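Local coordinates for protein glycoside hydrolase family 81 (Clostridium thermocellum, PDB 6FOP) that hydrolyses beta-1,3-glucans such as laminarin as a family 81 glycoside hydrolase, probably within the cellulosome, at residues A[503-508]-A[515-520]. Residues are numbered along the deposited sequence; the frame is centred on the assembly and turned at random.
Sequences AIILWG and TIRDLG
Ile-504 and Ile-516 each carry CG2 anti to the backbone N and CG1 beside it (chi1 -69° and -65°), and the two CG2 methyls meet at 3.7 Å while the side chains cross at about a right angle. The CG2 methyl of Ile-504 does double duty: it also sits 3.4 Å from Ile-516 O, the carbonyl that takes the helical bond from Gly-520 N, and leans on Gly-520 CA. Ile-516 CG2 also lies near the plane of the Trp-507 indole, 4.1 Å from CD1 at the ring edge, with the two side chains side by side and pointing the same way. Trp-507 NE1 is hydrogen-bonded to Glu-448 of helix 440-455, the helix that also packs against Ile-504 and Ile-516.

Ile-505 packs on the Gly-520 backbone, its CG1 3.4 Å from Gly-520 C; Gly-508 CA stands 3.8 Å from Arg-517 N. Lacking side chains, the two glycines let the main chains come close, consistent with the 7.2 Å approach of the axes of the two segments. No hydrogen bond links 503-508 to 515-520.

Arg-517 touches 503-508 with its aliphatic root: CB rests on Gly-508 and CG near Ile-505 O, before the chain bends at chi3 (64°). Beyond the bend NE and NH2 both grip Asp-518 OD1, edge-on and in the guanidinium plane, with NE at 2.9 Å; NH1 makes a salt bridge to Glu-509, one residue beyond Gly-508 on the facing helix.

Running nearly antiparallel, helices 494-511 and 514-534 form an alpha-alpha hairpin with a two-residue connection, the repeating element of the (alpha/alpha)6 barrel expected for this six-hairpin clan.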
ATOM      1  N   ALA A 503       2.151  -7.978  11.218  1.00 11.01           N
ATOM      2  CA  ALA A 503       2.481  -7.661  12.597  1.00 12.65           C
ATOM      3  C   ALA A 503       1.308  -7.002  13.319  1.00 12.86           C
ATOM      4  O   ALA A 503       1.092  -7.260  14.502  1.00 13.62           O
ATOM      5  CB  ALA A 503       3.707  -6.759  12.662  1.00 12.49           C
ATOM      6  N   ILE A 504       0.574  -6.117  12.624  1.00 12.24           N
ATOM      7  CA  ILE A 504      -0.622  -5.490  13.196  1.00 12.48           C
ATOM      8  C   ILE A 504      -1.701  -6.531  13.519  1.00 12.59           C
ATOM      9  O   ILE A 504      -2.340  -6.480  14.586  1.00 13.25           O
ATOM     10  CB  ILE A 504      -1.137  -4.379  12.270  1.00 12.71           C
ATOM     11  CG1 ILE A 504      -0.149  -3.209  12.265  1.00 13.06           C
ATOM     12  CG2 ILE A 504      -2.484  -3.873  12.742  1.00 13.94           C
ATOM     13  CD1 ILE A 504      -0.494  -2.106  11.297  1.00 14.36           C
ATOM     14  N   ILE A 505      -1.890  -7.500  12.635  1.00 11.90           N
ATOM     15  CA  ILE A 505      -2.836  -8.593  12.918  1.00 12.19           C
ATOM     16  C   ILE A 505      -2.442  -9.298  14.221  1.00 12.98           C
ATOM     17  O   ILE A 505      -3.264  -9.503  15.133  1.00 13.46           O
ATOM     18  CB  ILE A 505      -2.900  -9.636  11.784  1.00 12.34           C
ATOM     19  CG1 ILE A 505      -3.388  -9.007  10.471  1.00 12.96           C
ATOM     20  CG2 ILE A 505      -3.776 -10.825  12.169  1.00 13.60           C
ATOM     21  CD1 ILE A 505      -3.356  -9.934   9.277  1.00 13.42           C
ATOM     22  N   LEU A 506      -1.163  -9.677  14.299  1.00 12.66           N
ATOM     23  CA  LEU A 506      -0.692 -10.400  15.483  1.00 13.57           C
ATOM     24  C   LEU A 506      -0.800  -9.570  16.735  1.00 13.90           C
ATOM     25  O   LEU A 506      -1.220 -10.091  17.778  1.00 14.54           O
ATOM     26  CB  LEU A 506       0.747 -10.872  15.305  1.00 14.16           C
ATOM     27  CG  LEU A 506       1.079 -11.893  14.219  1.00 13.57           C
ATOM     28  CD1 LEU A 506       2.582 -12.192  14.153  1.00 14.45           C
ATOM     29  CD2 LEU A 506       0.253 -13.167  14.418  1.00 14.48           C
ATOM     30  N   TRP A 507      -0.433  -8.289  16.667  1.00 12.84           N
ATOM     31  CA  TRP A 507      -0.568  -7.420  17.833  1.00 14.27           C
ATOM     32  C   TRP A 507      -2.004  -7.306  18.313  1.00 14.50           C
ATOM     33  O   TRP A 507      -2.296  -7.426  19.491  1.00 15.02           O
ATOM     34  CB  TRP A 507      -0.015  -6.024  17.502  1.00 14.50           C
ATOM     35  CG  TRP A 507      -0.179  -5.068  18.621  1.00 14.84           C
ATOM     36  CD1 TRP A 507      -1.188  -4.158  18.782  1.00 15.68           C
ATOM     37  CD2 TRP A 507       0.647  -4.942  19.783  1.00 15.38           C
ATOM     38  NE1 TRP A 507      -1.040  -3.480  19.965  1.00 16.90           N
ATOM     39  CE2 TRP A 507       0.068  -3.949  20.605  1.00 15.78           C
ATOM     40  CE3 TRP A 507       1.818  -5.579  20.220  1.00 15.94           C
ATOM     41  CZ2 TRP A 507       0.643  -3.544  21.813  1.00 16.33           C
ATOM     42  CZ3 TRP A 507       2.368  -5.192  21.415  1.00 15.81           C
ATOM     43  CH2 TRP A 507       1.780  -4.184  22.203  1.00 16.04           C
ATOM     44  N   GLY A 508      -2.910  -7.056  17.384  1.00 14.40           N
ATOM     45  CA  GLY A 508      -4.306  -6.929  17.724  1.00 15.15           C
ATOM     46  C   GLY A 508      -4.879  -8.184  18.334  1.00 15.37           C
ATOM     47  O   GLY A 508      -5.549  -8.142  19.357  1.00 15.98           O
ATOM     48  N   THR A 515     -10.371  -4.013  16.952  1.00 16.26           N
ATOM     49  CA  THR A 515     -10.246  -2.888  15.999  1.00 15.85           C
ATOM     50  C   THR A 515      -8.882  -2.931  15.314  1.00 15.42           C
ATOM     51  O   THR A 515      -8.773  -2.804  14.085  1.00 14.63           O
ATOM     52  CB  THR A 515     -10.443  -1.538  16.710  1.00 18.16           C
ATOM     53  OG1 THR A 515     -11.752  -1.478  17.274  1.00 20.90           O
ATOM     54  CG2 THR A 515     -10.255  -0.382  15.750  1.00 19.03           C
ATOM     55  N   ILE A 516      -7.820  -3.077  16.103  1.00 14.31           N
ATOM     56  CA  ILE A 516      -6.482  -3.103  15.528  1.00 14.66           C
ATOM     57  C   ILE A 516      -6.272  -4.379  14.728  1.00 14.01           C
ATOM     58  O   ILE A 516      -5.718  -4.347  13.629  1.00 14.12           O
ATOM     59  CB  ILE A 516      -5.397  -2.899  16.601  1.00 15.67           C
ATOM     60  CG1 ILE A 516      -5.518  -1.492  17.202  1.00 17.55           C
ATOM     61  CG2 ILE A 516      -4.015  -3.148  16.001  1.00 16.99           C
ATOM     62  CD1 ILE A 516      -4.505  -1.166  18.286  1.00 19.36           C
ATOM     63  N   ARG A 517      -6.740  -5.508  15.247  1.00 14.25           N
ATOM     64  CA  ARG A 517      -6.615  -6.749  14.488  1.00 14.96           C
ATOM     65  C   ARG A 517      -7.278  -6.641  13.106  1.00 14.42           C
ATOM     66  O   ARG A 517      -6.690  -7.001  12.098  1.00 14.26           O
ATOM     67  CB  ARG A 517      -7.228  -7.920  15.238  1.00 16.37           C
ATOM     68  CG  ARG A 517      -7.060  -9.218  14.499  1.00 17.62           C
ATOM     69  CD  ARG A 517      -8.011 -10.243  15.012  1.00 19.17           C
ATOM     70  NE  ARG A 517      -9.400  -9.864  14.768  1.00 18.97           N
ATOM     71  CZ  ARG A 517     -10.439 -10.493  15.291  1.00 20.01           C
ATOM     72  NH1 ARG A 517     -10.263 -11.519  16.115  1.00 21.63           N
ATOM     73  NH2 ARG A 517     -11.672 -10.083  15.015  1.00 20.68           N
ATOM     74  N   ASP A 518      -8.491  -6.104  13.080  1.00 14.27           N
ATOM     75  CA  ASP A 518      -9.271  -6.071  11.846  1.00 14.34           C
ATOM     76  C   ASP A 518      -8.676  -5.079  10.864  1.00 13.12           C
ATOM     77  O   ASP A 518      -8.740  -5.308   9.657  1.00 13.88           O
ATOM     78  CB  ASP A 518     -10.726  -5.737  12.153  1.00 15.58           C
ATOM     79  CG  ASP A 518     -11.459  -6.862  12.898  1.00 17.57           C
ATOM     80  OD1 ASP A 518     -10.869  -7.944  13.140  1.00 18.65           O
ATOM     81  OD2 ASP A 518     -12.635  -6.642  13.235  1.00 20.44           O
ATOM     82  N   LEU A 519      -8.090  -3.993  11.376  1.00 13.00           N
ATOM     83  CA  LEU A 519      -7.275  -3.070  10.572  1.00 13.44           C
ATOM     84  C   LEU A 519      -6.171  -3.854   9.865  1.00 11.75           C
ATOM     85  O   LEU A 519      -5.949  -3.705   8.651  1.00 13.01           O
ATOM     86  CB  LEU A 519      -6.674  -1.987  11.465  1.00 14.17           C
ATOM     87  CG  LEU A 519      -5.547  -1.118  10.880  1.00 13.88           C
ATOM     88  CD1 LEU A 519      -6.048  -0.198   9.786  1.00 14.14           C
ATOM     89  CD2 LEU A 519      -4.838  -0.343  11.978  1.00 16.21           C
ATOM     90  N   GLY A 520      -5.443  -4.665  10.620  1.00 12.25           N
ATOM     91  CA  GLY A 520      -4.391  -5.492  10.038  1.00 12.65           C
ATOM     92  C   GLY A 520      -4.899  -6.416   8.951  1.00 11.38           C
ATOM     93  O   GLY A 520      -4.245  -6.575   7.908  1.00 12.16           O
TER